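Local coordinates for ganglioside-induced differentiation-associated protein 2 (Homo sapiens, PDB 4UML), which is of unsettled molecular function but carries an N-terminal macro domain, a fold that in relatives binds ADP-ribose, and is linked to a neurodegenerative ataxia, at residues P18-S23 against D52-V57; L59-V64 against V208-E213; N68-V73 against A122-I127; S76-T81 against H128-K133; R151-L156 against V165-I170. All coordinates share one frame; numbering follows the deposited sequence. Where two conformers were deposited one is given.

Interaction 1 (P18-S23 against D52-V57)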
# COMPACT_ATOMS: atom_id res chain seq x y z
N PRO A 18 -8.41 7.24 12.73
CA PRO A 18 -7.80 8.56 12.85
C PRO A 18 -6.64 8.81 11.85
O PRO A 18 -5.75 7.97 11.67
CB PRO A 18 -7.34 8.60 14.31
CG PRO A 18 -7.11 7.17 14.67
CD PRO A 18 -8.14 6.39 13.91
N SER A 19 -6.73 9.96 11.22
CA SER A 19 -5.82 10.46 10.21
C SER A 19 -4.53 10.94 10.88
O SER A 19 -4.54 11.29 12.06
CB SER A 19 -6.50 11.68 9.57
OG SER A 19 -6.03 11.93 8.26
N TRP A 20 -3.42 10.98 10.13
CA TRP A 20 -2.15 11.52 10.65
C TRP A 20 -2.30 13.02 11.00
O TRP A 20 -1.79 13.48 12.03
CB TRP A 20 -1.02 11.28 9.63
CG TRP A 20 0.31 11.84 10.04
CD1 TRP A 20 0.93 12.94 9.52
CD2 TRP A 20 1.20 11.31 11.03
NE1 TRP A 20 2.15 13.14 10.14
CE2 TRP A 20 2.34 12.15 11.07
CE3 TRP A 20 1.13 10.21 11.90
CZ2 TRP A 20 3.39 11.93 11.94
CZ3 TRP A 20 2.18 9.98 12.76
CH2 TRP A 20 3.31 10.84 12.77
N GLY A 21 -3.03 13.75 10.16
CA GLY A 21 -3.41 15.12 10.45
C GLY A 21 -4.31 15.35 11.68
O GLY A 21 -4.62 16.49 11.98
N ASP A 22 -4.73 14.28 12.38
CA ASP A 22 -5.45 14.39 13.65
C ASP A 22 -4.53 14.18 14.86
O ASP A 22 -4.65 14.90 15.84
CB ASP A 22 -6.63 13.39 13.71
CG ASP A 22 -7.64 13.57 12.55
OD1 ASP A 22 -7.85 14.73 12.11
OD2 ASP A 22 -8.22 12.54 12.10
N SER A 23 -3.62 13.20 14.81
CA SER A 23 -2.82 12.83 15.99
C SER A 23 -1.94 13.95 16.51
O SER A 23 -1.54 13.95 17.67
CB SER A 23 -1.96 11.60 15.71
N ASP A 52 -3.45 19.69 4.32
CA ASP A 52 -4.34 19.01 3.41
C ASP A 52 -3.83 17.57 3.13
O ASP A 52 -4.59 16.62 3.20
CB ASP A 52 -4.42 19.84 2.13
CG ASP A 52 -5.23 19.17 1.05
OD1 ASP A 52 -6.47 19.19 1.13
OD2 ASP A 52 -4.61 18.63 0.11
N VAL A 53 -2.54 17.44 2.84
CA VAL A 53 -1.91 16.13 2.59
C VAL A 53 -1.92 15.26 3.85
O VAL A 53 -2.23 14.06 3.80
CB VAL A 53 -0.49 16.33 2.03
CG1 VAL A 53 0.31 15.05 2.01
CG2 VAL A 53 -0.58 16.91 0.62
N ASN A 54 -1.64 15.87 5.01
CA ASN A 54 -1.62 15.14 6.26
C ASN A 54 -2.94 14.53 6.64
O ASN A 54 -2.96 13.54 7.38
CB ASN A 54 -1.22 16.04 7.42
CG ASN A 54 0.26 16.37 7.43
OD1 ASN A 54 1.01 16.07 6.48
ND2 ASN A 54 0.69 17.00 8.50
N GLY A 55 -4.03 15.20 6.24
CA GLY A 55 -5.38 14.74 6.54
C GLY A 55 -5.78 13.50 5.74
O GLY A 55 -6.72 12.81 6.12
N LYS A 56 -5.05 13.22 4.67
CA LYS A 56 -5.29 12.05 3.82
C LYS A 56 -4.53 10.80 4.22
O LYS A 56 -4.85 9.71 3.77
CB LYS A 56 -4.94 12.41 2.40
CG LYS A 56 -5.75 13.60 1.93
CD LYS A 56 -5.35 14.05 0.55
CE LYS A 56 -6.31 15.13 0.08
NZ LYS A 56 -6.28 15.25 -1.40
N VAL A 57 -3.54 10.94 5.08
CA VAL A 57 -2.70 9.83 5.46
C VAL A 57 -3.20 9.22 6.75
O VAL A 57 -3.52 9.94 7.71
CB VAL A 57 -1.25 10.29 5.68
CG1 VAL A 57 -0.42 9.18 6.31
CG2 VAL A 57 -0.67 10.72 4.37
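Trp20 lays its CB against CG1 of Val57, 4.0 Å away, and turns the CD1 corner of its indole toward CG of Asn54 at 4.1 Å. With CG anti to the backbone N (chi1 178°), the indole runs alongside Asn54, both pointing the same way, the amide lying near the ring plane at its edge with the two planes 73° apart. The polar ends of both look elsewhere: Trp20 NE1 hydrogen-bonds to the carbonyl of Phe224, and Asn54 ND2 to that of Pro225. Three hydrogen bonds join the segments beside this packing. Trp20 N gives a nearly straight bond to Val57 O (2.6 Å, 174° at the hydrogen). Gly21 N reaches Asn54 O at 2.8 Å, more bent and from above the carbonyl plane. Ser19, its OG also anti to the backbone N, puts the hydroxyl over the Gly55 carbonyl, and OG to Gly55 O is a very short 2.4 Å, again out of the carbonyl plane. An alanine at this position would probably lose that tight bond and leave Gly55 O without the hydroxyl that ties it to segment 18-23. Ser19 itself is steadied by Asp22, whose OD2 accepts from Ser19 N at 3.1 Å, while Asp22 N donates back to Ser19 O, closing a tight turn. Backbone-led hydrogen bonds thus join loop 18-23 to the turn between helix 51-54 and strand 57-61, an outermost strand of the sheet in the macro domain's alpha/beta/alpha sandwich.

Interaction 2 (L59-V64 against V208-E213)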
# COMPACT_ATOMS: atom_id res chain seq x y z
N LEU A 59 -2.18 5.89 9.43
CA LEU A 59 -1.41 4.73 9.86
C LEU A 59 -2.29 3.84 10.73
O LEU A 59 -2.84 4.28 11.73
CB LEU A 59 -0.19 5.16 10.66
CG LEU A 59 0.68 4.03 11.22
CD1 LEU A 59 1.30 3.20 10.13
CD2 LEU A 59 1.80 4.59 12.09
N TRP A 60 -2.40 2.57 10.35
CA TRP A 60 -3.33 1.68 11.04
C TRP A 60 -2.69 0.35 11.22
O TRP A 60 -2.29 -0.29 10.24
CB TRP A 60 -4.59 1.51 10.21
CG TRP A 60 -5.55 0.55 10.78
CD1 TRP A 60 -6.24 0.69 11.97
CD2 TRP A 60 -5.98 -0.69 10.20
NE1 TRP A 60 -7.05 -0.40 12.16
CE2 TRP A 60 -6.93 -1.25 11.08
CE3 TRP A 60 -5.66 -1.38 9.02
CZ2 TRP A 60 -7.54 -2.48 10.84
CZ3 TRP A 60 -6.27 -2.58 8.76
CH2 TRP A 60 -7.22 -3.12 9.66
N LYS A 61 -2.60 -0.09 12.48
CA LYS A 61 -2.12 -1.44 12.73
C LYS A 61 -3.26 -2.43 12.58
O LYS A 61 -4.18 -2.45 13.39
CB LYS A 61 -1.48 -1.57 14.12
CG LYS A 61 -0.92 -2.97 14.35
CD LYS A 61 0.20 -2.97 15.38
CE LYS A 61 -0.33 -2.74 16.78
NZ LYS A 61 -1.19 -3.89 17.20
N GLY A 62 -3.24 -3.24 11.53
CA GLY A 62 -4.32 -4.20 11.28
C GLY A 62 -4.14 -4.91 9.95
O GLY A 62 -3.20 -4.61 9.21
N ASP A 63 -5.06 -5.82 9.65
CA ASP A 63 -5.02 -6.65 8.45
C ASP A 63 -5.65 -5.86 7.30
O ASP A 63 -6.83 -5.55 7.35
CB ASP A 63 -5.79 -7.94 8.70
CG ASP A 63 -5.65 -8.96 7.59
OD1 ASP A 63 -5.31 -8.62 6.42
OD2 ASP A 63 -5.90 -10.16 7.89
N VAL A 64 -4.85 -5.53 6.28
CA VAL A 64 -5.31 -4.74 5.15
C VAL A 64 -6.59 -5.31 4.51
O VAL A 64 -7.42 -4.56 4.02
CB VAL A 64 -4.20 -4.58 4.11
CG1 VAL A 64 -4.02 -5.85 3.29
CG2 VAL A 64 -4.50 -3.41 3.19
N VAL A 208 -0.24 -1.77 8.78
CA VAL A 208 1.01 -2.33 9.29
C VAL A 208 0.76 -3.42 10.33
O VAL A 208 -0.31 -3.52 10.88
CB VAL A 208 1.94 -1.26 9.86
CG1 VAL A 208 2.34 -0.27 8.77
CG2 VAL A 208 1.34 -0.53 11.06
N SER A 209 1.76 -4.27 10.56
CA SER A 209 1.72 -5.20 11.69
C SER A 209 2.70 -4.70 12.73
O SER A 209 3.32 -3.66 12.55
CB SER A 209 2.10 -6.62 11.27
OG SER A 209 3.48 -6.67 10.91
N ASP A 210 2.83 -5.43 13.84
CA ASP A 210 3.74 -5.02 14.92
C ASP A 210 5.18 -4.95 14.42
O ASP A 210 5.96 -4.12 14.87
CB ASP A 210 3.63 -5.97 16.12
CG ASP A 210 2.33 -5.78 16.88
OD1 ASP A 210 2.09 -4.66 17.39
OD2 ASP A 210 1.54 -6.75 16.97
N LEU A 211 5.51 -5.81 13.47
CA LEU A 211 6.82 -5.80 12.86
C LEU A 211 7.19 -4.39 12.34
O LEU A 211 8.31 -3.91 12.59
CB LEU A 211 6.87 -6.86 11.75
CG LEU A 211 8.17 -7.05 10.95
CD1 LEU A 211 9.36 -7.42 11.84
CD2 LEU A 211 7.97 -8.12 9.89
N GLU A 212 6.26 -3.70 11.66
CA GLU A 212 6.60 -2.45 10.94
C GLU A 212 6.17 -1.15 11.58
O GLU A 212 6.72 -0.12 11.26
CB GLU A 212 6.03 -2.48 9.50
CG GLU A 212 6.38 -3.74 8.70
CD GLU A 212 5.26 -4.75 8.71
OE1 GLU A 212 4.38 -4.67 9.61
OE2 GLU A 212 5.25 -5.61 7.81
N GLU A 213 5.18 -1.19 12.48
CA GLU A 213 4.57 0.03 13.03
C GLU A 213 5.58 1.08 13.52
O GLU A 213 5.51 2.25 13.16
CB GLU A 213 3.59 -0.34 14.17
CG GLU A 213 2.87 0.84 14.80
CD GLU A 213 1.81 0.41 15.82
OE1 GLU A 213 2.03 -0.55 16.58
OE2 GLU A 213 0.74 1.05 15.85
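A single parallel beta bridge, Lys61 with Val208, joins the ends of strands 57-61 and 203-208 of the macro-domain sheet, where the latter turns into helix 210-223. Two backbone bonds flank it: Val208 N to Trp60 O at 2.9 Å, in the carbonyl plane, and Gly62 N to Val208 O at 3.0 Å, nearly along the C=O axis. Leu59 crosses Val208 at about a right angle, its CD1 3.8 Å from Val208 CG2. Lys61 leaves the strand with CG anti to the backbone N, then bends twice (chi3 73°, chi4 65°), so that its NZ forms a long salt bridge to Asp210 OD1 at 3.4 Å. Glu213, its chain extended beyond CG, comes across the same lysine with OE1 3.2 Å from Lys61 CE, its oxygens short of NZ. An alanine in place of Glu213 would lack this carboxylate and would probably weaken the negative surroundings of the amine. Both acids belong to the first turn of helix 210-223, whose start is fixed by a capping box of Ser209 and Glu212. There Glu212 OE1 takes two bonds, meeting Ser209 N through its syn lone pair and Ser209 OG, at 2.5 Å, from above the carboxylate plane.

Interaction 3 (N68-V73 against A122-I127)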
# COMPACT_ATOMS: atom_id res chain seq x y z
N ASN A 68 -12.37 -1.23 4.03
CA ASN A 68 -13.30 -0.87 2.96
C ASN A 68 -12.78 0.29 2.08
O ASN A 68 -13.57 1.05 1.55
CB ASN A 68 -14.68 -0.54 3.54
CG ASN A 68 -14.68 0.74 4.34
OD1 ASN A 68 -13.63 1.19 4.80
ND2 ASN A 68 -15.86 1.36 4.49
N CYS A 69 -11.48 0.41 1.89
CA CYS A 69 -10.93 1.31 0.89
C CYS A 69 -11.42 0.91 -0.50
O CYS A 69 -11.80 -0.26 -0.72
CB CYS A 69 -9.40 1.28 0.96
SG CYS A 69 -8.72 1.88 2.52
N THR A 70 -11.35 1.83 -1.46
CA THR A 70 -11.75 1.54 -2.84
C THR A 70 -10.95 0.34 -3.36
O THR A 70 -11.53 -0.57 -3.99
CB THR A 70 -11.56 2.76 -3.77
OG1 THR A 70 -12.09 3.93 -3.11
CG2 THR A 70 -12.26 2.53 -5.14
N ALA A 71 -9.64 0.37 -3.11
CA ALA A 71 -8.73 -0.72 -3.39
C ALA A 71 -7.82 -1.01 -2.20
O ALA A 71 -7.38 -0.10 -1.47
CB ALA A 71 -7.88 -0.41 -4.61
N ILE A 72 -7.56 -2.28 -1.99
CA ILE A 72 -6.48 -2.72 -1.12
C ILE A 72 -5.41 -3.36 -2.00
O ILE A 72 -5.67 -3.79 -3.14
CB ILE A 72 -6.93 -3.64 0.03
CG1 ILE A 72 -7.54 -4.95 -0.50
CG2 ILE A 72 -7.88 -2.93 0.96
CD1 ILE A 72 -7.18 -6.10 0.37
N VAL A 73 -4.20 -3.37 -1.47
CA VAL A 73 -3.03 -3.81 -2.18
C VAL A 73 -2.53 -5.17 -1.67
O VAL A 73 -2.35 -5.38 -0.49
CB VAL A 73 -1.91 -2.78 -2.05
CG1 VAL A 73 -0.66 -3.26 -2.77
CG2 VAL A 73 -2.34 -1.41 -2.56
N ALA A 122 -14.42 -6.39 1.62
CA ALA A 122 -15.08 -5.08 1.77
C ALA A 122 -14.65 -4.07 0.70
O ALA A 122 -15.42 -3.18 0.33
CB ALA A 122 -14.84 -4.54 3.15
N ALA A 123 -13.43 -4.19 0.20
CA ALA A 123 -12.91 -3.26 -0.82
C ALA A 123 -13.45 -3.64 -2.20
O ALA A 123 -13.61 -4.81 -2.48
CB ALA A 123 -11.40 -3.31 -0.85
N ARG A 124 -13.70 -2.64 -3.04
CA ARG A 124 -14.15 -2.83 -4.42
C ARG A 124 -13.10 -3.52 -5.31
O ARG A 124 -13.46 -4.32 -6.18
CB ARG A 124 -14.56 -1.48 -5.05
CG ARG A 124 -15.08 -1.52 -6.48
CD ARG A 124 -15.30 -0.11 -7.06
NE ARG A 124 -16.40 0.62 -6.40
CZ ARG A 124 -16.51 1.95 -6.28
NH1 ARG A 124 -15.57 2.79 -6.76
NH2 ARG A 124 -17.57 2.47 -5.66
N PHE A 125 -11.82 -3.16 -5.13
CA PHE A 125 -10.74 -3.71 -5.96
C PHE A 125 -9.59 -4.20 -5.12
O PHE A 125 -9.40 -3.79 -4.00
CB PHE A 125 -10.15 -2.64 -6.90
CG PHE A 125 -11.15 -2.01 -7.86
CD1 PHE A 125 -11.69 -2.74 -8.92
CD2 PHE A 125 -11.47 -0.67 -7.76
CE1 PHE A 125 -12.59 -2.15 -9.81
CE2 PHE A 125 -12.33 -0.05 -8.67
CZ PHE A 125 -12.90 -0.80 -9.69
N ILE A 126 -8.80 -5.09 -5.72
CA ILE A 126 -7.49 -5.41 -5.20
C ILE A 126 -6.54 -4.91 -6.27
O ILE A 126 -6.77 -5.16 -7.47
CB ILE A 126 -7.27 -6.93 -5.02
CG1 ILE A 126 -8.28 -7.51 -4.05
CG2 ILE A 126 -5.88 -7.23 -4.47
CD1 ILE A 126 -8.46 -9.00 -4.19
N ILE A 127 -5.47 -4.23 -5.84
CA ILE A 127 -4.35 -3.95 -6.72
C ILE A 127 -3.21 -4.91 -6.33
O ILE A 127 -2.72 -4.89 -5.21
CB ILE A 127 -3.89 -2.48 -6.62
CG1 ILE A 127 -5.03 -1.58 -7.07
CG2 ILE A 127 -2.63 -2.25 -7.48
CD1 ILE A 127 -4.84 -0.13 -6.72
O HOH W 1 -15.19 -0.28 -0.85
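Strands 71-73 and 125-127 run parallel, their short axes 4.5 Å apart and inclined by 31°, and this is the tight half of the contact. Bridges pair Ala71 with Phe125, Ile72 with Ile126 and Val73 with Ile127. The bonds alternate in direction: Phe125 N to Thr70 O in the carbonyl plane, Ile72 N to Phe125 O somewhat above it, and Ile127 N to Ile72 O at 2.7 Å, almost along the C=O axis. Ala71 CB nests against Ile127 CD1 at 3.7 Å, on the same face as Phe125 and Val73. Through the sheet, Ile72, its CG1 in the crowded position between N and carbonyl carbon (chi1 62°), sends CG2 to Ala123 CB at 4.0 Å. Toward the entry loops direct backbone bonding gives way to packing and water, though Cys69 O still lies 3.1 Å from Ala123 CB. Asn68 CB and Ala122 CB just touch, and water 1 is within hydrogen-bonding distance of both carbonyls, 3.2 Å from Asn68 O and 3.1 Å from Ala122 O, but may not serve both at once. The Asn68 amide turns off to Val14 and Asp13. On the solvent side Arg124, CG anti to the backbone N, sets CG 3.7 Å above the centre of the Phe125 ring; the chain bends further out, and NH1 lies beside Thr70 CG2. Backbone N-H groups are thus satisfied directly in an aliphatic setting along the strands, whereas water partly serves the loop end.

Interaction 4 (S76-T81 against H128-K133)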
# COMPACT_ATOMS: atom_id res chain seq x y z
N SER A 76 2.92 -9.84 -3.95
CA SER A 76 2.99 -11.22 -4.45
C SER A 76 4.29 -11.54 -5.19
O SER A 76 5.28 -10.83 -5.04
CB SER A 76 1.77 -11.47 -5.33
OG SER A 76 1.48 -12.85 -5.48
N ASN A 77 4.28 -12.63 -5.95
CA ASN A 77 5.41 -12.96 -6.82
C ASN A 77 4.96 -12.82 -8.25
O ASN A 77 3.78 -12.50 -8.51
CB ASN A 77 5.97 -14.37 -6.52
CG ASN A 77 4.95 -15.48 -6.71
OD1 ASN A 77 3.83 -15.30 -7.21
ND2 ASN A 77 5.34 -16.65 -6.27
N GLU A 78 5.86 -13.12 -9.18
CA GLU A 78 5.61 -12.80 -10.57
C GLU A 78 4.48 -13.67 -11.13
O GLU A 78 3.80 -13.29 -12.07
CB GLU A 78 6.89 -12.92 -11.41
CG GLU A 78 8.03 -11.99 -10.96
CD GLU A 78 8.73 -12.39 -9.63
OE1 GLU A 78 8.34 -13.40 -8.97
OE2 GLU A 78 9.68 -11.66 -9.23
N SER A 79 4.26 -14.84 -10.54
CA SER A 79 3.18 -15.71 -10.99
C SER A 79 1.85 -15.45 -10.25
O SER A 79 0.83 -16.08 -10.55
CB SER A 79 3.60 -17.18 -10.87
OG SER A 79 4.05 -17.49 -9.57
N LEU A 80 1.87 -14.53 -9.28
CA LEU A 80 0.70 -14.23 -8.45
C LEU A 80 0.22 -15.44 -7.66
O LEU A 80 -0.98 -15.67 -7.54
CB LEU A 80 -0.43 -13.64 -9.28
CG LEU A 80 -0.07 -12.30 -9.94
CD1 LEU A 80 -1.22 -11.73 -10.77
CD2 LEU A 80 0.38 -11.29 -8.90
N THR A 81 1.17 -16.18 -7.11
CA THR A 81 0.86 -17.36 -6.31
C THR A 81 1.57 -17.34 -4.99
O THR A 81 1.56 -18.33 -4.27
CB THR A 81 1.28 -18.65 -7.05
OG1 THR A 81 2.71 -18.63 -7.23
CG2 THR A 81 0.62 -18.72 -8.40
N HIS A 128 -2.82 -5.77 -7.27
CA HIS A 128 -1.78 -6.74 -7.04
C HIS A 128 -0.47 -6.16 -7.55
O HIS A 128 -0.41 -5.61 -8.67
CB HIS A 128 -2.11 -8.03 -7.79
CG HIS A 128 -3.46 -8.58 -7.48
ND1 HIS A 128 -3.68 -9.51 -6.49
CD2 HIS A 128 -4.68 -8.31 -8.01
CE1 HIS A 128 -4.97 -9.81 -6.43
NE2 HIS A 128 -5.60 -9.10 -7.36
N THR A 129 0.57 -6.29 -6.75
CA THR A 129 1.89 -5.84 -7.17
C THR A 129 2.99 -6.80 -6.70
O THR A 129 2.72 -7.68 -5.88
CB THR A 129 2.14 -4.41 -6.65
OG1 THR A 129 3.23 -3.84 -7.36
CG2 THR A 129 2.38 -4.39 -5.14
N VAL A 130 4.21 -6.62 -7.20
CA VAL A 130 5.35 -7.54 -6.91
C VAL A 130 6.61 -6.74 -6.60
O VAL A 130 7.16 -6.06 -7.45
CB VAL A 130 5.63 -8.46 -8.13
CG1 VAL A 130 6.86 -9.36 -7.93
CG2 VAL A 130 4.39 -9.26 -8.50
N GLY A 131 7.02 -6.80 -5.35
CA GLY A 131 8.22 -6.14 -4.92
C GLY A 131 9.45 -6.97 -5.31
O GLY A 131 9.36 -8.15 -5.64
N PRO A 132 10.61 -6.33 -5.26
CA PRO A 132 11.83 -7.02 -5.72
C PRO A 132 12.32 -8.02 -4.65
O PRO A 132 12.12 -7.80 -3.44
CB PRO A 132 12.80 -5.87 -5.88
CG PRO A 132 12.42 -4.93 -4.80
CD PRO A 132 10.90 -4.99 -4.74
N LYS A 133 12.94 -9.10 -5.09
CA LYS A 133 13.75 -9.94 -4.18
C LYS A 133 15.03 -9.18 -3.93
O LYS A 133 15.86 -9.08 -4.83
CB LYS A 133 14.08 -11.25 -4.85
CG LYS A 133 12.87 -12.11 -5.13
CD LYS A 133 13.21 -13.29 -6.04
CE LYS A 133 12.22 -14.41 -5.78
NZ LYS A 133 12.26 -15.39 -6.89
O HOH W 2 5.90 -8.91 -3.45
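Ser76, just past strand 71-75, donates its backbone N to Thr129 O at 2.9 Å, nearly along the C=O axis though bent at the hydrogen (132°), extending the strand pairing. Its carbonyl continues the link through water 2, which donates to Ser76 O at 2.6 Å and accepts from Gly131 N. Val130 is wedged here: CG1 packs by Ser76 O and CG2 approaches Asn77 O to 3.3 Å. Asn77 opens a type I turn to Leu80, and its OD1, on a lone pair, takes a straight bond from Thr81 N at 2.8 Å that braces the turn. Glu78 bends at chi2 (73°) and crosses Val130 at about a right angle, OE2 3.9 Å from CG1; its charge is paired with Arg175. Ser79 OG, within the turn, shares a hydrogen bond with Thr81 OG1 just after it. Leu80 sends CD2 to His128 CB at 4.2 Å. In macro-domain relatives the loop after the strand corresponding to 71-75 borders the ADP-ribose site, and the same may hold here. The loop sits between strand 125-129 and helix 97-105, whose Leu102 touches both Leu80 and His128, with His128 also hydrogen-bonded to Thr116 of strand 113-117.

Interaction 5 (R151-L156 against V165-I170)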
# COMPACT_ATOMS: atom_id res chain seq x y z
N ARG A 151 4.38 3.69 -7.08
CA ARG A 151 4.00 4.61 -8.17
C ARG A 151 2.87 4.00 -9.02
O ARG A 151 1.87 4.65 -9.34
CB ARG A 151 5.24 4.83 -9.01
CG ARG A 151 5.06 5.71 -10.24
CD ARG A 151 4.85 4.90 -11.51
NE ARG A 151 5.03 5.74 -12.71
CZ ARG A 151 4.75 5.36 -13.96
NH1 ARG A 151 4.26 4.15 -14.22
NH2 ARG A 151 4.96 6.20 -14.97
N ASN A 152 3.02 2.74 -9.40
CA ASN A 152 2.01 2.10 -10.22
C ASN A 152 0.68 1.80 -9.52
O ASN A 152 -0.38 1.81 -10.16
CB ASN A 152 2.59 0.87 -10.88
CG ASN A 152 3.54 1.22 -12.01
OD1 ASN A 152 3.27 2.15 -12.76
ND2 ASN A 152 4.66 0.51 -12.12
N VAL A 153 0.73 1.52 -8.21
CA VAL A 153 -0.50 1.39 -7.43
C VAL A 153 -1.28 2.68 -7.48
O VAL A 153 -2.50 2.72 -7.77
CB VAL A 153 -0.17 1.04 -5.96
CG1 VAL A 153 -1.39 1.20 -5.06
CG2 VAL A 153 0.29 -0.42 -5.90
N LEU A 154 -0.55 3.74 -7.17
CA LEU A 154 -1.13 5.07 -7.18
C LEU A 154 -1.62 5.51 -8.57
O LEU A 154 -2.63 6.19 -8.65
CB LEU A 154 -0.13 6.07 -6.63
CG LEU A 154 0.15 5.89 -5.14
CD1 LEU A 154 1.39 6.68 -4.72
CD2 LEU A 154 -1.05 6.23 -4.27
N GLN A 155 -0.91 5.12 -9.62
CA GLN A 155 -1.31 5.37 -11.03
C GLN A 155 -2.66 4.73 -11.30
O GLN A 155 -3.54 5.33 -11.93
CB GLN A 155 -0.26 4.79 -12.01
CG GLN A 155 -0.54 4.95 -13.52
CD GLN A 155 0.66 4.59 -14.40
OE1 GLN A 155 1.75 4.31 -13.91
NE2 GLN A 155 0.47 4.60 -15.71
N LEU A 156 -2.80 3.48 -10.88
CA LEU A 156 -4.04 2.75 -11.04
C LEU A 156 -5.16 3.43 -10.29
O LEU A 156 -6.26 3.59 -10.80
CB LEU A 156 -3.93 1.29 -10.60
CG LEU A 156 -3.53 0.29 -11.68
CD1 LEU A 156 -3.29 -1.07 -11.05
CD2 LEU A 156 -4.60 0.21 -12.77
N VAL A 165 -7.10 4.18 -0.91
CA VAL A 165 -6.21 3.03 -1.16
C VAL A 165 -5.64 2.55 0.19
O VAL A 165 -5.15 3.35 0.99
CB VAL A 165 -5.09 3.34 -2.16
CG1 VAL A 165 -4.20 2.12 -2.42
CG2 VAL A 165 -5.66 3.82 -3.49
N GLY A 166 -5.83 1.27 0.46
CA GLY A 166 -5.21 0.59 1.58
C GLY A 166 -3.94 -0.12 1.17
O GLY A 166 -3.99 -1.14 0.51
N PHE A 167 -2.81 0.45 1.52
CA PHE A 167 -1.53 -0.21 1.29
C PHE A 167 -1.22 -1.25 2.35
O PHE A 167 -1.37 -0.99 3.53
CB PHE A 167 -0.36 0.78 1.28
CG PHE A 167 -0.22 1.55 0.01
CD1 PHE A 167 0.47 1.01 -1.07
CD2 PHE A 167 -0.76 2.81 -0.09
CE1 PHE A 167 0.61 1.72 -2.24
CE2 PHE A 167 -0.62 3.52 -1.26
CZ PHE A 167 0.04 2.98 -2.33
N CYS A 168 -0.74 -2.40 1.90
CA CYS A 168 0.01 -3.31 2.75
C CYS A 168 1.44 -2.80 2.71
O CYS A 168 1.80 -1.91 1.90
CB CYS A 168 -0.07 -4.75 2.26
SG CYS A 168 0.67 -5.00 0.61
N VAL A 169 2.27 -3.37 3.56
CA VAL A 169 3.70 -3.14 3.45
C VAL A 169 4.12 -3.94 2.23
O VAL A 169 4.04 -5.18 2.25
CB VAL A 169 4.40 -3.58 4.75
CG1 VAL A 169 5.91 -3.45 4.60
CG2 VAL A 169 3.91 -2.71 5.92
N ILE A 170 4.48 -3.27 1.12
CA ILE A 170 4.69 -3.99 -0.14
C ILE A 170 5.92 -4.92 -0.09
O ILE A 170 5.94 -5.94 -0.76
CB ILE A 170 4.73 -3.01 -1.37
CG1 ILE A 170 3.31 -2.44 -1.59
CG2 ILE A 170 5.22 -3.70 -2.65
CD1 ILE A 170 3.19 -1.37 -2.66
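Phe167 and Val153 reach for one another tip to tip: the CG1 methyl of the valine, anti to its backbone N (chi1 167°), comes 3.5 Å from Phe167 CE1 and 3.6 Å from CZ. It meets the ring obliquely. Leu154, one residue on along helix 139-159, crosses the phenylalanine at about a right angle and brings CD2 into the ring plane at its edge, 3.9 Å from CZ. Val165, two residues before Phe167 on the same strand, supplies cover from another direction: its CG1 sits 4.0 Å above one face, offset toward the rim, and also touches Val153 CG1. The ring is thus met at its far end by two helix side chains and over a face by its own strand, which should restrict its tilt. Ile170 CD1 adds a loose contact to Val153 CG2 at 4.5 Å. Beyond the segments Tyr150 meets the Phe167 ring with planes about 30° apart, and Val73 of the adjacent strand packs on Val153, Val165 and Phe167. Helix 151-156 and strand 165-167 run nearly antiparallel, at 162°, with axes 10.4 Å apart. This is the usual packing of a helix on a parallel sheet, here in the beta-alpha-beta crossover from strand 125-129 to strand 164-167 of the macro-domain sandwich.

Interaction 5 is the most central and wholly apolar, a buried helix-on-sheet packing, whereas interaction 2 is a surface contact combining strand pairing with charge. Interactions 3 and 4 share strand 125-129: 3, partly buried, is regular parallel pairing, and 4, buried, continues it into a loop. Both include a water, at the loop end of 3 and between Ser76 and Gly131 in 4. Gly166 probably hydrogen-bonds to Ala71 and Val73, uniting 3 and 5. Interaction 2 closes the loop containing 3, 4 and 5, touching 3 through Val64, and 5 through Val64, Val208 and Glu212. Peripheral, partly buried interaction 1 relies on two backbone N-H donors and one hydroxyl, all to backbone carbonyls, with little apolar packing.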